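Local coordinates for NUDIX hydrolase (Jonesia denitrificans, PDB 4KTB), which possibly hydrolyses diadenosine tetraphosphate (Ap4A) asymmetrically, as a member of the Nudix hydrolase family, at the interface of chains A and B. Coordinates in Å, arbitrary orientation; residue numbers count along the deposited sequence, not the author numbering. Chains: chain A/B, Putative uncharacterized protein.

Three patches line one two-fold interface between identical chains. Contact 2 lies between the others, its C-alpha centre about 8 Å from that of contact 3 and about 13 Å from that of contact 1; the C-alpha centres of contacts 1 and 3 are about 19 Å apart. Contacts 2 and 3 share A:Met80. Exchange of the chains relates the halves: loop 80-82 of chain B enters chain A in contact 1, while in chain A the loop gives A:Tyr81 to contact 2 and A:His82 to contact 3. Segment 36-38, A:His132 and B:His132 likewise serve both ways. The pair may be a biological dimer or a product of crystal packing.

Contact 1: the interface of chains A and B. Residues chain A 34-38, 119, 132; chain B 80-82.
B:Tyr81 is inserted between the segment A:Arg34 to A:Pro38 and A:His132, in a two-fold interface of this Nudix-family protein; its loop, residues 80-83, probably corresponds to the loop of the Nudix box. Its long flat side chain suits the slot, with 120 Å² of its surface hidden. Backbone atoms of A:Ser35 and A:Leu36 lie over one ring face, offset toward the rim, though that segment is poorly ordered. CB of A:His132 lies off the opposite face near the rim, 3.7 Å from CE1 of B:Tyr81, and so the ring is sandwiched. Farther along, the phenol OH reaches CG of A:Pro119, 3.5 Å away, as the two side chains pass in opposite directions. CG of B:Tyr81 is anti to its backbone N (chi1 173°), which carries the ring away from its own loop and into chain A.

The next residue supplies a direct polar link: the backbone N-H of B:His82 donates to the imidazole ND1 of A:His132 at 2.8 Å. The donor is tilted 23° from the ring plane. Histidine suits this place because an unprotonated ring nitrogen can accept. The B:His82 ring itself packs by CD2 on CG of A:Pro119 at 3.5 Å.

Behind the contact, CB of A:Pro38 sits 3.6 Å above the centre of the A:His132 ring, a compact support for one face. Water 1 lies between the backbone N of B:Tyr81, 2.8 Å away, and the carbonyl of A:Leu36.

Contact 2: the interface of chains A and B. Residues chain A 39, 78-81; chain B 36-38.
The loop that follows strand 75-78 of chain A, which with helix 85-97 probably corresponds to the Nudix-box loop and helix, packs against the segment just before strand 39-49 of chain B, with A:Leu39, the first residue of the equivalent strand, at one end. Branched aliphatic side chains suit this largely apolar patch. The CD2 methyl of B:Leu37 meets the CD2 methyl of A:Leu39 tip to tip at 3.7 Å, and the two side chains cross obliquely. In B:Leu37, CG lies beside the backbone N and anti to the carbonyl carbon (chi1 -67°), which points the branch toward chain A. A:Arg78 crosses it at about a right angle, its guanidinium NH1 lying 3.9 Å from the same CD2 methyl; its chain bends at chi3 (69°), bringing the NH1 tip toward that methyl.

B:Pro38 presents its ring carbons to the backbone: CG lies 3.4 Å from the carbonyl O of A:Val79, while CD packs 3.9 Å from CA of A:Tyr81. The compact, rigid proline ring fits beside this loop without needing a polar partner. At the far end, CB of A:Tyr81 rests 3.4 Å from the carbonyl O of the poorly ordered B:Leu36.

Within the fold, the chain A loop connects strand 75-78 to helix 85-97, and the chain B segment leads directly into strand 39-49.

Contact 3: the interface of chains A and B. Residues chain A 80, 82-85; chain B 116, 118, 124, 132.
The backbone of A:His82 takes a positive phi (58°) and turns the loop so that its N-H faces B:His132, before helix 85-97 begins at A:Val85. Loop 80-83 and this helix probably correspond to the loop and helix of a degenerate Nudix box, with A:Glu83 as its first glutamate. The A:His82 N-H can donate to the imidazole ND1 of B:His132, 3.0 Å away.

B:Phe118 fits against the turn. Its rim atom CD2 stands 3.2 Å above the A:His82 ring plane, offset toward the rim, in an edge-to-face meeting with planes 84° apart. The phenyl tip, CZ, reaches CG of A:Arg84 at 3.7 Å. The arginine's aliphatic stem thus supplies apolar contact, while its side chain crosses the phenyl at about a right angle.

At the helix N-terminus, the backbone N-H of A:Val85 donates to the carboxylate OE2 of B:Glu116 at 2.7 Å, with 162° at the hydrogen. The donor arrives on the syn side, tilted from the carboxylate plane. Glutamate suits this place because its extended chain delivers an acceptor to the helix start, whose dipole could further stabilise the charge. An alanine here would probably leave the A:Val85 N-H without this mate and open a gap beside the valine's CG2 methyl.

In the second shell, the hydroxyl OG1 of B:Thr124 donates to the carbonyl O of B:Glu116 at 2.7 Å. On the other side, the carboxylate OE1 of A:Glu83 accepts from the backbone N of A:Met80, 2.6 Å away, bracing the turn.

Contact 1: the interface of chains A and B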
ATOM      1  N   ARG A  34     -13.103  19.360  19.377  1.00 25.45           N
ATOM      2  CA  ARG A  34     -12.763  18.083  20.001  1.00 30.74           C
ATOM      3  C   ARG A  34     -14.014  17.265  20.275  1.00 34.12           C
ATOM      4  O   ARG A  34     -13.936  16.063  20.520  1.00 33.26           O
ATOM      5  CB  ARG A  34     -12.004  18.298  21.317  1.00 36.76           C
ATOM      6  CG  ARG A  34     -10.535  17.861  21.306  1.00 40.50           C
ATOM      7  CD  ARG A  34      -9.944  17.925  22.707  1.00 43.98           C
ATOM      8  NE  ARG A  34      -8.498  17.710  22.731  1.00 45.16           N
ATOM      9  CZ  ARG A  34      -7.697  18.136  23.707  1.00 46.87           C
ATOM     10  NH1 ARG A  34      -8.199  18.804  24.739  1.00 46.50           N
ATOM     11  NH2 ARG A  34      -6.394  17.897  23.647  1.00 46.71           N
ATOM     12  N   SER A  35     -15.164  17.930  20.248  1.00 39.42           N
ATOM     13  CA  SER A  35     -16.435  17.282  20.564  1.00 42.10           C
ATOM     14  C   SER A  35     -17.400  17.357  19.392  1.00 37.42           C
ATOM     15  O   SER A  35     -18.582  17.046  19.524  1.00 35.74           O
ATOM     16  CB  SER A  35     -17.067  17.927  21.804  1.00 49.52           C
ATOM     17  OG  SER A  35     -17.219  19.332  21.647  1.00 55.30           O
ATOM     18  N   LEU A  36     -16.888  17.782  18.243  1.00 34.31           N
ATOM     19  CA  LEU A  36     -17.747  18.047  17.098  1.00 34.95           C
ATOM     20  C   LEU A  36     -17.256  17.437  15.770  1.00 31.64           C
ATOM     21  O   LEU A  36     -18.062  17.127  14.897  1.00 35.09           O
ATOM     22  CB  LEU A  36     -18.006  19.559  16.969  1.00 37.23           C
ATOM     23  CG  LEU A  36     -18.482  20.235  18.269  1.00 41.99           C
ATOM     24  CD1 LEU A  36     -17.357  21.015  18.945  1.00 44.63           C
ATOM     25  CD2 LEU A  36     -19.698  21.121  18.055  1.00 43.22           C
ATOM     26  N   LEU A  37     -15.942  17.256  15.625  1.00 27.72           N
ATOM     27  CA  LEU A  37     -15.354  16.752  14.376  1.00 24.29           C
ATOM     28  C   LEU A  37     -14.141  15.889  14.651  1.00 17.52           C
ATOM     29  O   LEU A  37     -13.500  16.043  15.688  1.00 15.59           O
ATOM     30  CB  LEU A  37     -14.887  17.911  13.498  1.00 31.16           C
ATOM     31  CG  LEU A  37     -15.825  19.092  13.282  1.00 38.56           C
ATOM     32  CD1 LEU A  37     -15.021  20.294  12.805  1.00 41.52           C
ATOM     33  CD2 LEU A  37     -16.887  18.722  12.274  1.00 39.12           C
ATOM     34  N   PRO A  38     -13.812  14.982  13.716  1.00 15.09           N
ATOM     35  CA  PRO A  38     -12.597  14.184  13.885  1.00  8.08           C
ATOM     36  C   PRO A  38     -11.395  15.023  13.507  1.00 13.53           C
ATOM     37  O   PRO A  38     -11.501  15.902  12.642  1.00  7.52           O
ATOM     38  CB  PRO A  38     -12.775  13.032  12.886  1.00 12.15           C
ATOM     39  CG  PRO A  38     -13.689  13.567  11.848  1.00 15.56           C
ATOM     40  CD  PRO A  38     -14.602  14.549  12.551  1.00 18.33           C
ATOM     41  N   PRO A 119     -13.295   8.333  20.758  1.00 15.25           N
ATOM     42  CA  PRO A 119     -13.424   8.887  22.105  1.00 15.89           C
ATOM     43  C   PRO A 119     -14.187   7.929  22.999  1.00 19.53           C
ATOM     44  O   PRO A 119     -14.361   8.204  24.179  1.00 19.27           O
ATOM     45  CB  PRO A 119     -14.250  10.151  21.881  1.00 14.78           C
ATOM     46  CG  PRO A 119     -15.093   9.812  20.717  1.00 10.01           C
ATOM     47  CD  PRO A 119     -14.237   8.956  19.817  1.00 12.61           C
ATOM     48  N   HIS A 132     -11.784  12.365  18.801  1.00  8.08           N
ATOM     49  CA  HIS A 132     -11.835  11.417  17.719  1.00  7.42           C
ATOM     50  C   HIS A 132     -10.724  11.846  16.784  1.00 12.15           C
ATOM     51  O   HIS A 132     -10.817  12.909  16.165  1.00  9.96           O
ATOM     52  CB  HIS A 132     -13.182  11.496  17.011  1.00 10.80           C
ATOM     53  CG  HIS A 132     -13.304  10.624  15.781  1.00  8.24           C
ATOM     54  ND1 HIS A 132     -14.431  10.598  15.017  1.00  6.90           N
ATOM     55  CD2 HIS A 132     -12.429   9.746  15.227  1.00  6.31           C
ATOM     56  CE1 HIS A 132     -14.258   9.745  14.004  1.00  7.07           C
ATOM     57  NE2 HIS A 132     -13.060   9.228  14.113  1.00  6.02           N
TER
HETATM   58  N   MSE B  80     -17.898  12.010   9.466  1.00  9.41           N
HETATM   59  CA  MSE B  80     -18.537  12.653  10.598  1.00  9.69           C
HETATM   60  C   MSE B  80     -17.837  12.330  11.920  1.00 13.05           C
HETATM   61  O   MSE B  80     -17.046  11.403  12.003  1.00 14.06           O
HETATM   62  CB  MSE B  80     -19.988  12.207  10.680  1.00 14.23           C
HETATM   63  CG  MSE B  80     -20.780  12.598   9.467  1.00 20.11           C
HETATM   64 SE   MSE B  80     -20.674  14.501   9.279  0.74 69.00          SE
HETATM   65  CE  MSE B  80     -21.915  14.760   7.797  1.00 90.32           C
ATOM     66  N   TYR B  81     -18.125  13.113  12.951  1.00  9.10           N
ATOM     67  CA  TYR B  81     -17.572  12.850  14.266  1.00  8.54           C
ATOM     68  C   TYR B  81     -18.113  11.504  14.716  1.00  8.30           C
ATOM     69  O   TYR B  81     -19.290  11.199  14.520  1.00  9.65           O
ATOM     70  CB  TYR B  81     -17.968  13.968  15.229  1.00 12.02           C
ATOM     71  CG  TYR B  81     -17.586  13.717  16.674  1.00 10.78           C
ATOM     72  CD1 TYR B  81     -16.276  13.864  17.096  1.00 12.62           C
ATOM     73  CD2 TYR B  81     -18.533  13.332  17.608  1.00  8.88           C
ATOM     74  CE1 TYR B  81     -15.912  13.639  18.405  1.00 10.90           C
ATOM     75  CE2 TYR B  81     -18.183  13.103  18.937  1.00 10.83           C
ATOM     76  CZ  TYR B  81     -16.870  13.261  19.326  1.00 11.05           C
ATOM     77  OH  TYR B  81     -16.498  13.052  20.628  1.00 14.88           O
ATOM     78  N   HIS B  82     -17.227  10.680  15.256  1.00  7.78           N
ATOM     79  CA  HIS B  82     -17.580   9.365  15.768  1.00 12.14           C
ATOM     80  C   HIS B  82     -18.059   8.387  14.677  1.00 14.36           C
ATOM     81  O   HIS B  82     -18.682   7.380  14.997  1.00 16.42           O
ATOM     82  CB  HIS B  82     -18.614   9.496  16.892  1.00 12.77           C
ATOM     83  CG  HIS B  82     -18.436   8.510  18.002  1.00 13.02           C
ATOM     84  ND1 HIS B  82     -18.719   7.165  17.861  1.00 15.47           N
ATOM     85  CD2 HIS B  82     -18.021   8.666  19.282  1.00 10.53           C
ATOM     86  CE1 HIS B  82     -18.476   6.542  18.997  1.00 13.43           C
ATOM     87  NE2 HIS B  82     -18.052   7.430  19.881  1.00 13.47           N
TER
HETATM   88  O   HOH W   1     -19.486  15.518  12.569  1.00 12.13           O
HETATM   89  O   HOH W   2     -14.339  13.939  21.611  1.00 14.35           O

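Contact 2: the interface of chains A and B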
ATOM      1  N   LEU A  39     -10.272  14.771  14.167  1.00 12.42           N
ATOM      2  CA  LEU A  39      -9.066  15.547  13.940  1.00 12.53           C
ATOM      3  C   LEU A  39      -8.121  14.730  13.090  1.00 10.52           C
ATOM      4  O   LEU A  39      -8.029  13.518  13.260  1.00  6.34           O
ATOM      5  CB  LEU A  39      -8.394  15.870  15.270  1.00 12.88           C
ATOM      6  CG  LEU A  39      -9.331  16.564  16.241  1.00 15.41           C
ATOM      7  CD1 LEU A  39      -8.734  16.682  17.639  1.00 12.68           C
ATOM      8  CD2 LEU A  39      -9.671  17.918  15.663  1.00 16.46           C
ATOM      9  N   ARG A  78      -1.244  16.044  15.821  1.00 13.60           N
ATOM     10  CA  ARG A  78      -2.231  16.636  14.948  1.00 13.88           C
ATOM     11  C   ARG A  78      -1.567  17.205  13.705  1.00 15.98           C
ATOM     12  O   ARG A  78      -0.404  17.595  13.741  1.00 14.11           O
ATOM     13  CB  ARG A  78      -2.931  17.747  15.727  1.00 17.03           C
ATOM     14  CG  ARG A  78      -4.196  18.284  15.101  1.00 27.42           C
ATOM     15  CD  ARG A  78      -4.870  19.272  16.051  1.00 37.37           C
ATOM     16  NE  ARG A  78      -4.106  20.511  16.213  1.00 43.36           N
ATOM     17  CZ  ARG A  78      -4.232  21.575  15.422  1.00 44.03           C
ATOM     18  NH1 ARG A  78      -5.087  21.553  14.406  1.00 43.87           N
ATOM     19  NH2 ARG A  78      -3.499  22.660  15.642  1.00 42.73           N
ATOM     20  N   VAL A  79      -2.285  17.236  12.591  1.00 11.84           N
ATOM     21  CA  VAL A  79      -1.786  17.957  11.424  1.00 11.88           C
ATOM     22  C   VAL A  79      -2.379  19.352  11.476  1.00 12.27           C
ATOM     23  O   VAL A  79      -3.588  19.495  11.589  1.00 11.90           O
ATOM     24  CB  VAL A  79      -2.202  17.298  10.115  1.00  5.60           C
ATOM     25  CG1 VAL A  79      -1.786  18.185   8.932  1.00  5.84           C
ATOM     26  CG2 VAL A  79      -1.549  15.939   9.983  1.00  5.30           C
HETATM   27  N   MSE A  80      -1.543  20.379  11.402  1.00 11.32           N
HETATM   28  CA  MSE A  80      -2.045  21.739  11.519  1.00 12.27           C
HETATM   29  C   MSE A  80      -2.765  22.212  10.261  1.00 10.34           C
HETATM   30  O   MSE A  80      -2.543  21.706   9.165  1.00  8.74           O
HETATM   31  CB  MSE A  80      -0.916  22.718  11.835  1.00 18.33           C
HETATM   32  CG  MSE A  80      -0.055  22.315  13.011  1.00 20.77           C
HETATM   33 SE   MSE A  80       1.029  23.802  13.598  1.00 39.51          SE
HETATM   34  CE  MSE A  80       1.522  24.475  11.825  1.00 29.29           C
ATOM     35  N   TYR A  81      -3.630  23.199  10.443  1.00 11.20           N
ATOM     36  CA  TYR A  81      -4.370  23.777   9.345  1.00 15.42           C
ATOM     37  C   TYR A  81      -3.354  24.314   8.357  1.00 17.29           C
ATOM     38  O   TYR A  81      -2.362  24.921   8.754  1.00 21.39           O
ATOM     39  CB  TYR A  81      -5.267  24.897   9.858  1.00 17.38           C
ATOM     40  CG  TYR A  81      -5.873  25.729   8.761  1.00 19.40           C
ATOM     41  CD1 TYR A  81      -6.970  25.276   8.053  1.00 19.71           C
ATOM     42  CD2 TYR A  81      -5.348  26.967   8.432  1.00 21.89           C
ATOM     43  CE1 TYR A  81      -7.529  26.034   7.045  1.00 19.44           C
ATOM     44  CE2 TYR A  81      -5.899  27.733   7.426  1.00 22.14           C
ATOM     45  CZ  TYR A  81      -6.987  27.259   6.737  1.00 20.29           C
ATOM     46  OH  TYR A  81      -7.546  28.010   5.739  1.00 19.23           O
TER
ATOM     47  N   LEU B  36     -10.480  26.719  10.865  1.00 46.46           N
ATOM     48  CA  LEU B  36      -9.277  26.621  11.689  1.00 44.37           C
ATOM     49  C   LEU B  36      -8.719  25.203  11.846  1.00 37.27           C
ATOM     50  O   LEU B  36      -7.612  25.018  12.351  1.00 37.21           O
ATOM     51  CB  LEU B  36      -9.548  27.214  13.068  1.00 49.94           C
ATOM     52  CG  LEU B  36     -10.556  26.433  13.904  1.00 52.55           C
ATOM     53  CD1 LEU B  36      -9.966  26.147  15.277  1.00 52.69           C
ATOM     54  CD2 LEU B  36     -11.874  27.192  14.026  1.00 55.04           C
ATOM     55  N   LEU B  37      -9.495  24.205  11.437  1.00 31.04           N
ATOM     56  CA  LEU B  37      -9.046  22.820  11.473  1.00 28.27           C
ATOM     57  C   LEU B  37      -9.062  22.264  10.066  1.00 21.80           C
ATOM     58  O   LEU B  37      -9.884  22.665   9.252  1.00 15.70           O
ATOM     59  CB  LEU B  37      -9.978  21.963  12.333  1.00 30.74           C
ATOM     60  CG  LEU B  37     -10.070  22.162  13.842  1.00 33.23           C
ATOM     61  CD1 LEU B  37     -11.459  21.744  14.333  1.00 32.04           C
ATOM     62  CD2 LEU B  37      -8.994  21.349  14.532  1.00 31.41           C
ATOM     63  N   PRO B  38      -8.142  21.343   9.771  1.00 14.54           N
ATOM     64  CA  PRO B  38      -8.297  20.604   8.520  1.00 13.20           C
ATOM     65  C   PRO B  38      -9.372  19.545   8.717  1.00 20.59           C
ATOM     66  O   PRO B  38      -9.557  19.070   9.837  1.00 26.41           O
ATOM     67  CB  PRO B  38      -6.929  19.945   8.320  1.00 15.56           C
ATOM     68  CG  PRO B  38      -6.335  19.868   9.676  1.00 17.15           C
ATOM     69  CD  PRO B  38      -6.875  21.041  10.451  1.00 14.71           C
TER

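Contact 3: the interface of chains A and B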
HETATM    1  N   MSE A  80      -1.543  20.379  11.402  1.00 11.32           N
HETATM    2  CA  MSE A  80      -2.045  21.739  11.519  1.00 12.27           C
HETATM    3  C   MSE A  80      -2.765  22.212  10.261  1.00 10.34           C
HETATM    4  O   MSE A  80      -2.543  21.706   9.165  1.00  8.74           O
HETATM    5  CB  MSE A  80      -0.916  22.718  11.835  1.00 18.33           C
HETATM    6  CG  MSE A  80      -0.055  22.315  13.011  1.00 20.77           C
HETATM    7 SE   MSE A  80       1.029  23.802  13.598  1.00 39.51          SE
HETATM    8  CE  MSE A  80       1.522  24.475  11.825  1.00 29.29           C
ATOM      9  N   HIS A  82      -3.586  24.045   7.076  1.00 13.58           N
ATOM     10  CA  HIS A  82      -2.680  24.450   6.006  1.00 10.67           C
ATOM     11  C   HIS A  82      -1.263  23.892   6.167  1.00 10.08           C
ATOM     12  O   HIS A  82      -0.315  24.457   5.637  1.00  8.99           O
ATOM     13  CB  HIS A  82      -2.645  25.970   5.897  1.00  9.57           C
ATOM     14  CG  HIS A  82      -2.704  26.478   4.494  1.00 11.70           C
ATOM     15  ND1 HIS A  82      -1.641  26.372   3.622  1.00 14.29           N
ATOM     16  CD2 HIS A  82      -3.687  27.106   3.813  1.00 13.31           C
ATOM     17  CE1 HIS A  82      -1.973  26.912   2.465  1.00 19.15           C
ATOM     18  NE2 HIS A  82      -3.210  27.365   2.547  1.00 11.10           N
ATOM     19  N   GLU A  83      -1.127  22.781   6.890  1.00 10.58           N
ATOM     20  CA  GLU A  83       0.152  22.092   6.999  1.00  7.71           C
ATOM     21  C   GLU A  83       0.038  20.777   6.242  1.00 21.61           C
ATOM     22  O   GLU A  83      -0.866  19.993   6.526  1.00 18.93           O
ATOM     23  CB  GLU A  83       0.480  21.802   8.466  1.00 13.14           C
ATOM     24  CG  GLU A  83       1.504  20.692   8.689  1.00 14.13           C
ATOM     25  CD  GLU A  83       1.878  20.526  10.159  1.00 11.95           C
ATOM     26  OE1 GLU A  83       1.015  20.114  10.965  1.00 12.32           O
ATOM     27  OE2 GLU A  83       3.039  20.810  10.519  1.00 12.06           O
ATOM     28  N   ARG A  84       0.927  20.524   5.281  1.00  7.36           N
ATOM     29  CA  ARG A  84       0.933  19.217   4.602  1.00  6.96           C
ATOM     30  C   ARG A  84       1.228  18.069   5.567  1.00  6.48           C
ATOM     31  O   ARG A  84       1.919  18.244   6.557  1.00  6.95           O
ATOM     32  CB  ARG A  84       1.960  19.172   3.475  1.00  7.42           C
ATOM     33  CG  ARG A  84       1.701  20.162   2.362  1.00 12.75           C
ATOM     34  CD  ARG A  84       2.690  19.923   1.223  1.00 10.52           C
ATOM     35  NE  ARG A  84       4.065  19.850   1.719  1.00 11.67           N
ATOM     36  CZ  ARG A  84       5.114  19.446   1.009  1.00 12.74           C
ATOM     37  NH1 ARG A  84       6.312  19.416   1.577  1.00 16.97           N
ATOM     38  NH2 ARG A  84       4.971  19.078  -0.258  1.00 11.31           N
ATOM     39  N   VAL A  85       0.708  16.886   5.264  1.00 12.06           N
ATOM     40  CA  VAL A  85       0.908  15.738   6.142  1.00 10.00           C
ATOM     41  C   VAL A  85       2.381  15.391   6.301  1.00  8.23           C
ATOM     42  O   VAL A  85       2.853  15.205   7.415  1.00  6.61           O
ATOM     43  CB  VAL A  85       0.126  14.498   5.641  1.00 12.62           C
ATOM     44  CG1 VAL A  85       0.448  13.265   6.496  1.00  9.49           C
ATOM     45  CG2 VAL A  85      -1.359  14.772   5.678  1.00  5.11           C
TER
ATOM     46  N   GLU B 116      -4.630  15.982  -0.386  1.00 15.47           N
ATOM     47  CA  GLU B 116      -4.746  17.078   0.558  1.00 14.69           C
ATOM     48  C   GLU B 116      -5.245  18.354  -0.137  1.00 13.58           C
ATOM     49  O   GLU B 116      -4.481  19.058  -0.794  1.00 13.75           O
ATOM     50  CB  GLU B 116      -3.386  17.278   1.268  1.00 12.17           C
ATOM     51  CG  GLU B 116      -2.896  16.036   2.039  1.00 14.81           C
ATOM     52  CD  GLU B 116      -1.417  16.083   2.471  1.00 17.97           C
ATOM     53  OE1 GLU B 116      -0.635  15.188   2.060  1.00 19.18           O
ATOM     54  OE2 GLU B 116      -1.026  16.991   3.233  1.00 15.25           O
ATOM     55  N   PHE B 118      -6.005  21.887  -0.189  1.00 16.21           N
ATOM     56  CA  PHE B 118      -5.702  23.128   0.525  1.00 10.15           C
ATOM     57  C   PHE B 118      -6.594  24.230  -0.013  1.00 10.90           C
ATOM     58  O   PHE B 118      -6.991  24.199  -1.173  1.00 11.11           O
ATOM     59  CB  PHE B 118      -4.235  23.523   0.341  1.00 13.25           C
ATOM     60  CG  PHE B 118      -3.295  22.885   1.330  1.00 12.53           C
ATOM     61  CD1 PHE B 118      -3.297  21.516   1.544  1.00 11.03           C
ATOM     62  CD2 PHE B 118      -2.383  23.656   2.031  1.00 20.41           C
ATOM     63  CE1 PHE B 118      -2.414  20.927   2.462  1.00 10.04           C
ATOM     64  CE2 PHE B 118      -1.500  23.070   2.941  1.00 20.12           C
ATOM     65  CZ  PHE B 118      -1.518  21.701   3.149  1.00 15.37           C
ATOM     66  N   THR B 124      -0.694  22.131  -3.148  1.00 24.83           N
ATOM     67  CA  THR B 124      -0.607  20.706  -3.418  1.00 11.65           C
ATOM     68  C   THR B 124      -1.269  20.545  -4.768  1.00 16.49           C
ATOM     69  O   THR B 124      -1.762  21.531  -5.312  1.00 14.88           O
ATOM     70  CB  THR B 124      -1.375  19.909  -2.370  1.00 14.64           C
ATOM     71  OG1 THR B 124      -2.753  20.279  -2.424  1.00 15.20           O
ATOM     72  CG2 THR B 124      -0.821  20.181  -0.980  1.00 10.61           C
ATOM     73  N   HIS B 132      -9.385  23.389   4.222  1.00 14.74           N
ATOM     74  CA  HIS B 132      -8.304  22.423   4.123  1.00 13.68           C
ATOM     75  C   HIS B 132      -8.870  21.046   4.448  1.00 13.45           C
ATOM     76  O   HIS B 132      -9.321  20.808   5.577  1.00 11.44           O
ATOM     77  CB  HIS B 132      -7.175  22.776   5.093  1.00 13.03           C
ATOM     78  CG  HIS B 132      -6.067  21.757   5.155  1.00 12.50           C
ATOM     79  ND1 HIS B 132      -5.197  21.682   6.214  1.00 10.84           N
ATOM     80  CD2 HIS B 132      -5.680  20.798   4.278  1.00 11.62           C
ATOM     81  CE1 HIS B 132      -4.327  20.705   6.003  1.00 17.57           C
ATOM     82  NE2 HIS B 132      -4.600  20.155   4.836  1.00 11.46           N
TER